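Local coordinates for transcriptional regulator, TetR family (Agrobacterium tumefaciens str., PDB 3C2B), which probably binds DNA through an N-terminal helix-turn-helix and regulates transcription, as TetR-family proteins do, here paired as a two-fold symmetric dimer, at the interface of chains A and B. Numbering follows the deposited sequence. Chains: chain A/B, Transcriptional regulator, TetR family.

Contact 1: the interface of chains A and B. Residues chain A 113, 169, 177-178, 181; chain B 175, 178, 181-182.
In B:Val178 and A:His177 the torsions bring the two side chains together. B:Val178 has CG1 anti to the backbone N (chi1 175°), which leaves CG2 anti to the carbonyl carbon and pointing into chain A; A:His177 has CG anti to its own N (chi1 -168°). The two side chains cross at about a right angle, CG2 coming from above the imidazole plane at its ND1 rim. A:His177 ND1 is 3.6 Å from B:Val178 CG2, with CG1 of the same valine a little farther away. Over the same ring face from which that methyl approaches lies A:Leu181 CD1, 3.9 Å above the plane and displaced toward the rim, a contact within chain A that may help to limit rotation of the imidazole. The same CG2 of B:Val178 also touches A:Val178 CG2 at 3.7 Å, the two valines sliding past each other in opposite directions, and A:Val178 CG2 in turn reaches B:Leu181 CD2 at 4.0 Å. Elsewhere in the patch, A:Tyr169 CE1 lies 3.5 Å from B:Asp175 CB, which sits above the phenol plane just beyond the CE1 rim; the side chains cross at about a right angle, with ring and carboxylate planes 50° apart. Separately, the amide oxygen OD1 of A:Asn113 stands 3.9 Å from B:Leu182 CD1. No polar pair bridges the chains here: contact is van der Waals packing of aliphatic carbons against rings, an amide oxygen and one another. With its symmetry twin, this patch joins the short 176-181 helices of both subunits in the apolar middle of a dimer contact, of the kind by which TetR-family C-terminal domains usually pair.

Contact 2: the interface of chains A and B. Residues chain A 131-132, 136; chain B 175, 179, 182, 184.
A:Arg136 and B:Asp175 form a salt bridge across the chains. The guanidinium comes end-on, NH1 and NH2 both turned to the one carboxylate oxygen, OD2, which lies close to the guanidinium plane. The A:Arg136 NH1 bond is 2.9 Å to B:Asp175 OD2 and fairly straight (152° at H), arriving on the anti side of the carboxylate; NH2 gives a longer, more bent bond from above the carboxylate plane. A bend at chi3 (69°) turns the arginine tip toward this oxygen.

Within chain B, further charge pairing holds the acceptor. B:Arg179 NE donates to the same B:Asp175 OD2 at 2.8 Å, from the opposite face of the carboxylate to A:Arg136 NH2, so three N-H groups converge on one oxygen, an arrangement that would be expected to stabilise its negative charge. B:Arg179 NH1 comes within 3.7 Å of A:Arg136 NH2, the guanidinium planes 74° apart, and the shared carboxylate probably offsets the repulsion of like charges. B:Arg179 NH2 is tied to the syn lone pair of B:Glu184 OE1, at 3.2 Å.

Apolar contact comes mainly from A:Leu132. Its CD1 lies 3.8 Å from B:Arg179 CG, on the arginine's extended aliphatic stem, and packs equally near B:Leu182 CD1. The other methyl, CD2, rests 3.8 Å from B:Glu184 CB. The leucine thus sits against both partners of the arginine–glutamate pair. The leucine packing and the ion pairs together probably help to hold the subunits in register.

Contact 1: the interface of chains A and B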
loop_
_atom_site.group_PDB
_atom_site.type_symbol
_atom_site.label_atom_id
_atom_site.label_comp_id
_atom_site.label_asym_id
_atom_site.label_seq_id
_atom_site.Cartn_x
_atom_site.Cartn_y
_atom_site.Cartn_z
ATOM N N ASN A 113 -11.438 3.093 0.651
ATOM C CA ASN A 113 -10.291 2.435 1.275
ATOM C C ASN A 113 -9.830 3.110 2.550
ATOM O O ASN A 113 -9.655 2.424 3.562
ATOM C CB ASN A 113 -9.140 2.240 0.273
ATOM C CG ASN A 113 -9.360 1.008 -0.588
ATOM O OD1 ASN A 113 -9.160 -0.099 -0.123
ATOM N ND2 ASN A 113 -9.832 1.200 -1.820
ATOM N N TYR A 169 1.765 -7.091 -9.759
ATOM C CA TYR A 169 1.029 -6.056 -9.046
ATOM C C TYR A 169 2.021 -5.197 -8.283
ATOM O O TYR A 169 1.915 -3.961 -8.286
ATOM C CB TYR A 169 0.007 -6.726 -8.111
ATOM C CG TYR A 169 -0.950 -5.777 -7.421
ATOM C CD1 TYR A 169 -0.531 -4.910 -6.414
ATOM C CD2 TYR A 169 -2.283 -5.759 -7.791
ATOM C CE1 TYR A 169 -1.451 -4.036 -5.812
ATOM C CE2 TYR A 169 -3.207 -4.917 -7.172
ATOM C CZ TYR A 169 -2.795 -4.070 -6.225
ATOM O OH TYR A 169 -3.756 -3.294 -5.667
ATOM N N HIS A 177 -0.018 2.945 -3.685
ATOM C CA HIS A 177 -1.399 2.954 -3.178
ATOM C C HIS A 177 -1.438 3.479 -1.735
ATOM O O HIS A 177 -2.189 4.417 -1.446
ATOM C CB HIS A 177 -2.050 1.561 -3.313
ATOM C CG HIS A 177 -3.521 1.559 -3.083
ATOM N ND1 HIS A 177 -4.230 0.409 -2.823
ATOM C CD2 HIS A 177 -4.438 2.563 -3.136
ATOM C CE1 HIS A 177 -5.526 0.703 -2.730
ATOM N NE2 HIS A 177 -5.673 2.006 -2.895
ATOM N N VAL A 178 -0.609 2.907 -0.857
ATOM C CA VAL A 178 -0.345 3.461 0.490
ATOM C C VAL A 178 -0.005 4.991 0.472
ATOM O O VAL A 178 -0.682 5.776 1.139
ATOM C CB VAL A 178 0.671 2.584 1.340
ATOM C CG1 VAL A 178 0.916 3.188 2.705
ATOM C CG2 VAL A 178 0.142 1.182 1.543
ATOM N N LEU A 181 -3.173 6.972 -0.370
ATOM C CA LEU A 181 -4.093 6.821 0.736
ATOM C C LEU A 181 -3.772 7.756 1.865
ATOM O O LEU A 181 -4.660 8.244 2.544
ATOM C CB LEU A 181 -4.075 5.374 1.232
ATOM C CG LEU A 181 -4.800 4.367 0.325
ATOM C CD1 LEU A 181 -4.607 2.928 0.852
ATOM C CD2 LEU A 181 -6.248 4.683 0.219
ATOM N N ASP B 175 0.680 -6.152 -2.498
ATOM C CA ASP B 175 -0.422 -5.442 -1.909
ATOM C C ASP B 175 -0.623 -5.800 -0.456
ATOM O O ASP B 175 -1.648 -5.483 0.088
ATOM C CB ASP B 175 -1.700 -5.692 -2.706
ATOM C CG ASP B 175 -2.137 -7.156 -2.662
ATOM O OD1 ASP B 175 -1.327 -8.059 -2.391
ATOM O OD2 ASP B 175 -3.326 -7.407 -2.870
ATOM N N VAL B 178 -1.462 -2.790 2.208
ATOM C CA VAL B 178 -2.868 -2.391 2.140
ATOM C C VAL B 178 -3.794 -3.459 2.716
ATOM O O VAL B 178 -4.775 -3.135 3.406
ATOM C CB VAL B 178 -3.337 -2.029 0.687
ATOM C CG1 VAL B 178 -4.850 -1.743 0.655
ATOM C CG2 VAL B 178 -2.568 -0.843 0.124
ATOM N N LEU B 181 -3.481 -3.411 6.404
ATOM C CA LEU B 181 -4.135 -2.155 6.839
ATOM C C LEU B 181 -5.641 -2.356 6.909
ATOM O O LEU B 181 -6.308 -1.799 7.764
ATOM C CB LEU B 181 -3.807 -1.018 5.856
ATOM C CG LEU B 181 -2.701 0.005 6.179
ATOM C CD1 LEU B 181 -1.976 -0.168 7.525
ATOM C CD2 LEU B 181 -1.771 0.342 5.006
ATOM N N LEU B 182 -6.170 -3.170 6.011
ATOM C CA LEU B 182 -7.600 -3.430 5.968
ATOM C C LEU B 182 -8.038 -4.566 6.883
ATOM O O LEU B 182 -9.198 -4.840 6.973
ATOM C CB LEU B 182 -8.044 -3.734 4.535
ATOM C CG LEU B 182 -8.120 -2.609 3.497
ATOM C CD1 LEU B 182 -8.039 -3.170 2.079
ATOM C CD2 LEU B 182 -9.420 -1.797 3.702
#

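Contact 2: the interface of chains A and B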
loop_
_atom_site.group_PDB
_atom_site.type_symbol
_atom_site.label_atom_id
_atom_site.label_comp_id
_atom_site.label_asym_id
_atom_site.label_seq_id
_atom_site.Cartn_x
_atom_site.Cartn_y
_atom_site.Cartn_z
ATOM N N LEU A 131 -13.931 -4.817 0.952
ATOM C CA LEU A 131 -12.956 -4.360 -0.047
ATOM C C LEU A 131 -11.976 -5.486 -0.348
ATOM O O LEU A 131 -11.594 -5.699 -1.503
ATOM C CB LEU A 131 -12.205 -3.110 0.422
ATOM C CG LEU A 131 -12.866 -1.723 0.394
ATOM C CD1 LEU A 131 -13.612 -1.444 -0.903
ATOM C CD2 LEU A 131 -13.790 -1.606 1.562
ATOM N N LEU A 132 -11.596 -6.216 0.701
ATOM C CA LEU A 132 -10.691 -7.344 0.574
ATOM C C LEU A 132 -11.289 -8.450 -0.346
ATOM O O LEU A 132 -10.598 -8.993 -1.224
ATOM C CB LEU A 132 -10.393 -7.905 1.981
ATOM C CG LEU A 132 -8.973 -8.047 2.544
ATOM C CD1 LEU A 132 -8.041 -6.985 1.996
ATOM C CD2 LEU A 132 -9.019 -8.031 4.083
ATOM N N ARG A 136 -11.707 -5.765 -5.543
ATOM C CA ARG A 136 -10.783 -5.739 -6.666
ATOM C C ARG A 136 -10.951 -6.913 -7.620
ATOM O O ARG A 136 -10.081 -7.180 -8.432
ATOM C CB ARG A 136 -9.353 -5.666 -6.138
ATOM C CG ARG A 136 -8.379 -4.846 -7.015
ATOM C CD ARG A 136 -7.004 -4.886 -6.372
ATOM N NE ARG A 136 -6.371 -6.208 -6.435
ATOM C CZ ARG A 136 -5.631 -6.725 -5.450
ATOM N NH1 ARG A 136 -5.479 -6.044 -4.308
ATOM N NH2 ARG A 136 -5.044 -7.913 -5.594
ATOM N N ASP B 175 0.680 -6.152 -2.498
ATOM C CA ASP B 175 -0.422 -5.442 -1.909
ATOM C C ASP B 175 -0.623 -5.800 -0.456
ATOM O O ASP B 175 -1.648 -5.483 0.088
ATOM C CB ASP B 175 -1.700 -5.692 -2.706
ATOM C CG ASP B 175 -2.137 -7.156 -2.662
ATOM O OD1 ASP B 175 -1.327 -8.059 -2.391
ATOM O OD2 ASP B 175 -3.326 -7.407 -2.870
ATOM N N ARG B 179 -3.517 -4.713 2.420
ATOM C CA ARG B 179 -4.383 -5.809 2.852
ATOM C C ARG B 179 -4.374 -5.909 4.375
ATOM O O ARG B 179 -5.422 -6.033 4.975
ATOM C CB ARG B 179 -3.929 -7.139 2.220
ATOM C CG ARG B 179 -4.454 -7.365 0.784
ATOM C CD ARG B 179 -4.065 -8.762 0.265
ATOM N NE ARG B 179 -4.647 -9.015 -1.064
ATOM C CZ ARG B 179 -5.924 -9.346 -1.311
ATOM N NH1 ARG B 179 -6.311 -9.537 -2.569
ATOM N NH2 ARG B 179 -6.825 -9.481 -0.330
ATOM N N LEU B 182 -6.170 -3.170 6.011
ATOM C CA LEU B 182 -7.600 -3.430 5.968
ATOM C C LEU B 182 -8.038 -4.566 6.883
ATOM O O LEU B 182 -9.198 -4.840 6.973
ATOM C CB LEU B 182 -8.044 -3.734 4.535
ATOM C CG LEU B 182 -8.120 -2.609 3.497
ATOM C CD1 LEU B 182 -8.039 -3.170 2.079
ATOM C CD2 LEU B 182 -9.420 -1.797 3.702
ATOM N N GLU B 184 -6.462 -7.872 7.177
ATOM C CA GLU B 184 -5.988 -9.197 6.869
ATOM C C GLU B 184 -4.772 -9.547 7.746
ATOM O O GLU B 184 -3.875 -8.723 7.946
ATOM C CB GLU B 184 -5.663 -9.286 5.382
ATOM C CG GLU B 184 -5.302 -10.696 4.862
ATOM C CD GLU B 184 -5.173 -10.739 3.344
ATOM O OE1 GLU B 184 -6.149 -10.394 2.636
ATOM O OE2 GLU B 184 -4.094 -11.105 2.862
#

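Contact 1 and contact 2 are neighbouring parts of one two-fold interface, the centres of their C-alpha atoms about 7 Å apart. B:Asp175 and B:Leu182, just before and just after helix 176-181 of chain B, belong to both. The contacts divide the work: contact 1 meets helices 176-181, 161-173 and 107-120 of chain A and is apolar, whereas contact 2 meets helix 127-134 and the loop residue A:Arg136 and adds charge. Since symmetry repeats each contact with the chains exchanged, the short helix of either subunit is held in two ways, which probably stiffens the pairing of the regulator's C-terminal domains.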